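Side-chain contacts in calreticulin, putative,Calreticulin, putative (Trypanosoma cruzi, PDB 5HCF), which is probably a lectin-like chaperone of the endoplasmic reticulum that binds calcium and has a globular domain with both carbohydrate- and peptide-binding properties: residues G31-D36 / K256-M261; V211-W216 / S222-I227. One frame throughout, in Å; residues are numbered along the deposited sequence.

Interaction 1 (G31-D36 / K256-M261); sequences GKFYAD and KVMEDM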
loop_
_atom_site.group_PDB
_atom_site.type_symbol
_atom_site.label_atom_id
_atom_site.label_comp_id
_atom_site.label_asym_id
_atom_site.label_seq_id
_atom_site.Cartn_x
_atom_site.Cartn_y
_atom_site.Cartn_z
ATOM N N GLY A 31 -11.529 -15.943 -4.620
ATOM C CA GLY A 31 -10.823 -16.818 -3.696
ATOM C C GLY A 31 -11.582 -18.086 -3.340
ATOM O O GLY A 31 -12.697 -18.294 -3.819
ATOM N N LYS A 32 -10.985 -18.937 -2.503
ATOM C CA LYS A 32 -11.652 -20.163 -2.053
ATOM C C LYS A 32 -12.906 -19.905 -1.226
ATOM O O LYS A 32 -13.887 -20.639 -1.338
ATOM C CB LYS A 32 -10.713 -21.032 -1.215
ATOM C CG LYS A 32 -9.461 -21.519 -1.904
ATOM C CD LYS A 32 -8.828 -22.613 -1.059
ATOM C CE LYS A 32 -8.522 -22.084 0.338
ATOM N NZ LYS A 32 -7.725 -23.031 1.161
ATOM N N PHE A 33 -12.869 -18.873 -0.389
ATOM C CA PHE A 33 -14.053 -18.451 0.350
ATOM C C PHE A 33 -14.218 -16.941 0.232
ATOM O O PHE A 33 -13.239 -16.216 0.068
ATOM C CB PHE A 33 -13.956 -18.865 1.822
ATOM C CG PHE A 33 -12.972 -18.057 2.612
ATOM C CD1 PHE A 33 -11.621 -18.338 2.552
ATOM C CD2 PHE A 33 -13.402 -17.016 3.416
ATOM C CE1 PHE A 33 -10.715 -17.594 3.274
ATOM C CE2 PHE A 33 -12.497 -16.268 4.144
ATOM C CZ PHE A 33 -11.153 -16.558 4.073
ATOM N N TYR A 34 -15.456 -16.468 0.313
ATOM C CA TYR A 34 -15.737 -15.062 0.054
ATOM C C TYR A 34 -17.052 -14.609 0.682
ATOM O O TYR A 34 -17.983 -15.401 0.842
ATOM C CB TYR A 34 -15.771 -14.813 -1.454
ATOM C CG TYR A 34 -16.506 -15.898 -2.203
ATOM C CD1 TYR A 34 -17.895 -15.908 -2.259
ATOM C CD2 TYR A 34 -15.818 -16.926 -2.833
ATOM C CE1 TYR A 34 -18.575 -16.901 -2.929
ATOM C CE2 TYR A 34 -16.494 -17.928 -3.508
ATOM C CZ TYR A 34 -17.873 -17.908 -3.552
ATOM O OH TYR A 34 -18.560 -18.897 -4.219
ATOM N N ALA A 35 -17.117 -13.330 1.040
ATOM C CA ALA A 35 -18.348 -12.730 1.541
ATOM C C ALA A 35 -19.405 -12.650 0.440
ATOM O O ALA A 35 -20.597 -12.832 0.689
ATOM C CB ALA A 35 -18.071 -11.348 2.116
ATOM N N ASP A 36 -18.960 -12.386 -0.784
ATOM C CA ASP A 36 -19.869 -12.247 -1.916
ATOM C C ASP A 36 -19.157 -12.657 -3.204
ATOM O O ASP A 36 -18.060 -12.187 -3.486
ATOM C CB ASP A 36 -20.386 -10.808 -2.008
ATOM C CG ASP A 36 -21.391 -10.615 -3.128
ATOM O OD1 ASP A 36 -20.983 -10.603 -4.309
ATOM O OD2 ASP A 36 -22.594 -10.473 -2.823
ATOM N N LYS A 256 -15.671 -19.135 8.763
ATOM C CA LYS A 256 -16.021 -20.145 9.754
ATOM C C LYS A 256 -16.605 -21.381 9.095
ATOM O O LYS A 256 -16.391 -22.500 9.557
ATOM C CB LYS A 256 -17.013 -19.605 10.786
ATOM C CG LYS A 256 -17.459 -20.679 11.782
ATOM C CD LYS A 256 -18.297 -20.117 12.920
ATOM C CE LYS A 256 -18.839 -21.233 13.817
ATOM N NZ LYS A 256 -17.782 -22.035 14.499
ATOM N N VAL A 257 -17.353 -21.170 8.019
ATOM C CA VAL A 257 -17.940 -22.280 7.290
ATOM C C VAL A 257 -16.855 -23.170 6.697
ATOM O O VAL A 257 -16.911 -24.395 6.825
ATOM C CB VAL A 257 -18.863 -21.791 6.165
ATOM C CG1 VAL A 257 -19.195 -22.940 5.223
ATOM C CG2 VAL A 257 -20.133 -21.183 6.752
ATOM N N MET A 258 -15.870 -22.552 6.049
ATOM C CA MET A 258 -14.722 -23.285 5.523
ATOM C C MET A 258 -13.773 -23.810 6.614
ATOM O O MET A 258 -12.750 -24.413 6.308
ATOM C CB MET A 258 -13.925 -22.396 4.565
ATOM C CG MET A 258 -12.821 -23.126 3.812
ATOM S SD MET A 258 -11.528 -22.027 3.207
ATOM C CE MET A 258 -10.480 -21.968 4.660
ATOM N N GLU A 259 -14.103 -23.588 7.881
ATOM C CA GLU A 259 -13.235 -24.044 8.966
ATOM C C GLU A 259 -13.929 -25.079 9.842
ATOM O O GLU A 259 -13.288 -25.773 10.634
ATOM C CB GLU A 259 -12.760 -22.866 9.819
ATOM C CG GLU A 259 -11.617 -22.073 9.210
ATOM C CD GLU A 259 -11.088 -21.008 10.149
ATOM O OE1 GLU A 259 -11.666 -20.843 11.245
ATOM O OE2 GLU A 259 -10.079 -20.354 9.805
ATOM N N ASP A 260 -15.244 -25.177 9.688
ATOM C CA ASP A 260 -16.039 -26.179 10.386
ATOM C C ASP A 260 -15.941 -27.497 9.633
ATOM O O ASP A 260 -16.105 -28.570 10.215
ATOM C CB ASP A 260 -17.484 -25.707 10.535
ATOM C CG ASP A 260 -17.626 -24.632 11.593
ATOM O OD1 ASP A 260 -16.632 -24.382 12.303
ATOM O OD2 ASP A 260 -18.718 -24.036 11.710
ATOM N N MET A 261 -15.673 -27.394 8.333
ATOM C CA MET A 261 -15.424 -28.551 7.482
ATOM C C MET A 261 -14.126 -29.233 7.898
ATOM O O MET A 261 -13.900 -30.403 7.595
ATOM C CB MET A 261 -15.354 -28.142 6.006
ATOM C CG MET A 261 -16.689 -27.753 5.398
ATOM S SD MET A 261 -16.578 -27.300 3.663
ATOM C CE MET A 261 -18.168 -26.506 3.430
#

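Interaction 2 (V211-W216 / S222-I227); sequences VGIDVW and SIFKDI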
loop_
_atom_site.group_PDB
_atom_site.type_symbol
_atom_site.label_atom_id
_atom_site.label_comp_id
_atom_site.label_asym_id
_atom_site.label_seq_id
_atom_site.Cartn_x
_atom_site.Cartn_y
_atom_site.Cartn_z
ATOM N N VAL A 211 0.198 3.262 -10.488
ATOM C CA VAL A 211 0.199 2.387 -9.326
ATOM C C VAL A 211 0.720 1.032 -9.788
ATOM O O VAL A 211 0.357 0.556 -10.864
ATOM C CB VAL A 211 -1.197 2.241 -8.690
ATOM C CG1 VAL A 211 -2.165 1.602 -9.669
ATOM C CG2 VAL A 211 -1.113 1.416 -7.423
ATOM N N GLY A 212 1.568 0.407 -8.984
ATOM C CA GLY A 212 2.113 -0.886 -9.346
ATOM C C GLY A 212 2.136 -1.868 -8.199
ATOM O O GLY A 212 2.274 -1.485 -7.037
ATOM N N ILE A 213 2.000 -3.146 -8.532
ATOM C CA ILE A 213 2.162 -4.210 -7.558
ATOM C C ILE A 213 3.431 -4.976 -7.872
ATOM O O ILE A 213 3.524 -5.670 -8.883
ATOM C CB ILE A 213 0.960 -5.171 -7.536
ATOM C CG1 ILE A 213 -0.240 -4.495 -6.871
ATOM C CG2 ILE A 213 1.305 -6.438 -6.784
ATOM C CD1 ILE A 213 -1.563 -5.186 -7.124
ATOM N N ASP A 214 4.413 -4.824 -6.996
ATOM C CA ASP A 214 5.716 -5.445 -7.160
ATOM C C ASP A 214 6.032 -6.225 -5.892
ATOM O O ASP A 214 6.552 -5.667 -4.922
ATOM C CB ASP A 214 6.780 -4.382 -7.438
ATOM C CG ASP A 214 8.189 -4.891 -7.222
ATOM O OD1 ASP A 214 8.460 -6.064 -7.556
ATOM O OD2 ASP A 214 9.018 -4.121 -6.688
ATOM N N VAL A 215 5.699 -7.513 -5.887
ATOM C CA VAL A 215 5.880 -8.324 -4.685
ATOM C C VAL A 215 6.456 -9.698 -4.991
ATOM O O VAL A 215 6.345 -10.196 -6.108
ATOM C CB VAL A 215 4.552 -8.523 -3.919
ATOM C CG1 VAL A 215 3.965 -7.191 -3.521
ATOM C CG2 VAL A 215 3.564 -9.319 -4.758
ATOM N N TRP A 216 7.076 -10.297 -3.981
ATOM C CA TRP A 216 7.508 -11.686 -4.031
ATOM C C TRP A 216 6.621 -12.514 -3.114
ATOM O O TRP A 216 6.319 -12.097 -1.998
ATOM C CB TRP A 216 8.981 -11.812 -3.622
ATOM C CG TRP A 216 9.371 -13.178 -3.121
ATOM C CD1 TRP A 216 9.420 -13.593 -1.821
ATOM C CD2 TRP A 216 9.759 -14.305 -3.916
ATOM N NE1 TRP A 216 9.819 -14.905 -1.756
ATOM C CE2 TRP A 216 10.032 -15.368 -3.029
ATOM C CE3 TRP A 216 9.903 -14.520 -5.290
ATOM C CZ2 TRP A 216 10.441 -16.624 -3.471
ATOM C CZ3 TRP A 216 10.309 -15.767 -5.727
ATOM C CH2 TRP A 216 10.572 -16.803 -4.821
ATOM N N SER A 222 -2.858 -14.439 -2.722
ATOM C CA SER A 222 -3.316 -13.154 -2.184
ATOM C C SER A 222 -4.271 -12.443 -3.141
ATOM O O SER A 222 -4.159 -12.579 -4.358
ATOM C CB SER A 222 -2.126 -12.242 -1.869
ATOM O OG SER A 222 -1.365 -12.738 -0.778
ATOM N N ILE A 223 -5.211 -11.685 -2.585
ATOM C CA ILE A 223 -6.173 -10.950 -3.398
ATOM C C ILE A 223 -6.187 -9.462 -3.047
ATOM O O ILE A 223 -6.459 -9.081 -1.908
ATOM C CB ILE A 223 -7.592 -11.528 -3.241
ATOM C CG1 ILE A 223 -7.595 -13.020 -3.583
ATOM C CG2 ILE A 223 -8.593 -10.759 -4.115
ATOM C CD1 ILE A 223 -8.945 -13.674 -3.422
ATOM N N PHE A 224 -5.898 -8.624 -4.036
ATOM C CA PHE A 224 -5.888 -7.174 -3.851
ATOM C C PHE A 224 -7.227 -6.572 -4.257
ATOM O O PHE A 224 -7.823 -6.996 -5.246
ATOM C CB PHE A 224 -4.765 -6.532 -4.669
ATOM C CG PHE A 224 -3.381 -6.879 -4.190
ATOM C CD1 PHE A 224 -2.806 -8.098 -4.510
ATOM C CD2 PHE A 224 -2.653 -5.983 -3.425
ATOM C CE1 PHE A 224 -1.532 -8.414 -4.073
ATOM C CE2 PHE A 224 -1.384 -6.294 -2.987
ATOM C CZ PHE A 224 -0.822 -7.508 -3.311
ATOM N N LYS A 225 -7.703 -5.595 -3.491
ATOM C CA LYS A 225 -8.942 -4.899 -3.836
ATOM C C LYS A 225 -8.922 -3.406 -3.509
ATOM O O LYS A 225 -8.148 -2.948 -2.666
ATOM C CB LYS A 225 -10.136 -5.541 -3.123
ATOM C CG LYS A 225 -10.610 -6.848 -3.726
ATOM C CD LYS A 225 -11.722 -7.465 -2.885
ATOM C CE LYS A 225 -12.937 -6.553 -2.798
ATOM N NZ LYS A 225 -13.401 -6.135 -4.142
ATOM N N ASP A 226 -9.790 -2.668 -4.196
ATOM C CA ASP A 226 -10.121 -1.288 -3.867
ATOM C C ASP A 226 -8.916 -0.385 -3.613
ATOM O O ASP A 226 -8.748 0.150 -2.511
ATOM C CB ASP A 226 -11.041 -1.265 -2.644
ATOM C CG ASP A 226 -12.349 -1.995 -2.888
ATOM O OD1 ASP A 226 -13.169 -1.506 -3.696
ATOM O OD2 ASP A 226 -12.555 -3.065 -2.276
ATOM N N ILE A 227 -8.080 -0.211 -4.633
ATOM C CA ILE A 227 -7.016 0.781 -4.567
ATOM C C ILE A 227 -7.611 2.171 -4.773
ATOM O O ILE A 227 -7.941 2.556 -5.894
ATOM C CB ILE A 227 -5.918 0.514 -5.608
ATOM C CG1 ILE A 227 -5.313 -0.871 -5.379
ATOM C CG2 ILE A 227 -4.838 1.587 -5.540
ATOM C CD1 ILE A 227 -4.288 -1.274 -6.409
#

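Interaction 1 (G31-D36 / K256-M261)
Across this contact F33, in the irregular loop between strands 26-29 and 42-45, comes nearest to M258, close to the end of helix 248-260, with 7.1 Å between their CA atoms and no hydrogen bond joining the two backbones. Three side chains make the whole junction, and the sulfur of M258 is its hub. SD lies 3.7 Å from CD1 of F33 and 4.8 Å from the centroid of that ring, in a direction 53° off the ring normal. The approach is therefore oblique, and the thioether meets one ortho corner of the phenyl group. The two side chains cross at roughly a right angle. M258 leaves the helix with CG anti to its backbone N (chi1 -172°) and runs on extended through chi2, which carries SD to the ring corner; the bend at chi3 leaves the terminal methyl close by, with the sulfur making the closest approach. On the loop side, K32 adds its aliphatic part: CE sits 4.2 Å from SD of M258, a loose van der Waals contact, and its chain, kinked at chi3, also passes across that of the methionine. The phenyl group is buried, whereas K32 is exposed, so the contact passes from a buried ring to the surface. F33 also packs on A254 and L255 of the same helix, and K76 makes a cation-pi contact with its ring. A little farther along the loop, A35 touches A250 and E251, which extends the seam along the helix. The central pair is a Met-aromatic contact, here joining the C-terminal helix of the globular domain to a loop at the margin of its legume-lectin-type beta-sandwich.

Interaction 2 (V211-W216 / S222-I227)
A methyl group lying over a phenyl face, displaced toward its root, is the striking feature here: CD1 of I213 stands 4.0 Å from the centroid of the F224 ring and 16° off its normal, a CH-pi contact. Because of that displacement, the shortest approach is the 3.8 Å between CD1 of I213 and CG of F224. With CG1 of I213 anti to the carbonyl carbon (chi1 -73°) and the chain extended beyond it, the delta methyl reaches across to the aromatic face; the isoleucine and phenylalanine side chains pass each other head to tail, each reaching toward the other's strand. A second, lighter contact lies alongside, where CG2 of V211 meets CG2 of I227 at 4.2 Å, one branch methyl against another. All four residues are buried, and the contact is wholly apolar. The short segments V211-I213 and F224-I227 run nearly antiparallel, 167° apart, yet no hydrogen bond links them, because they belong to different sheets. D226 and I227 both lie opposite E6 in a G1 beta bulge, an irregularity in the pairing of strand 223-230 with strand 2-6. Around the contact, F8 touches both F224 and I227, as does F73 of strand 69-76; L45 of strand 42-45 packs on F224, while V211 rests on T56 and F58 of strand 50-62.

How the interactions relate
The two interactions lie about 22 Å apart, centre to centre, and represent different levels of the same fold. Interaction 2 is central, about 8 Å from the centre of the chain, and packs one sheet of the sandwich on the other; interaction 1 is peripheral, about 25 Å out, and lays the C-terminal helix against a loop. They nevertheless touch: N of G31 is 3.6 Å from CD1 of I223, a packing contact between the loop of interaction 1 and the strand of interaction 2. In sequence, both segments of interaction 2 fall between those of interaction 1, so the helix returns to the early loop only after the core strands.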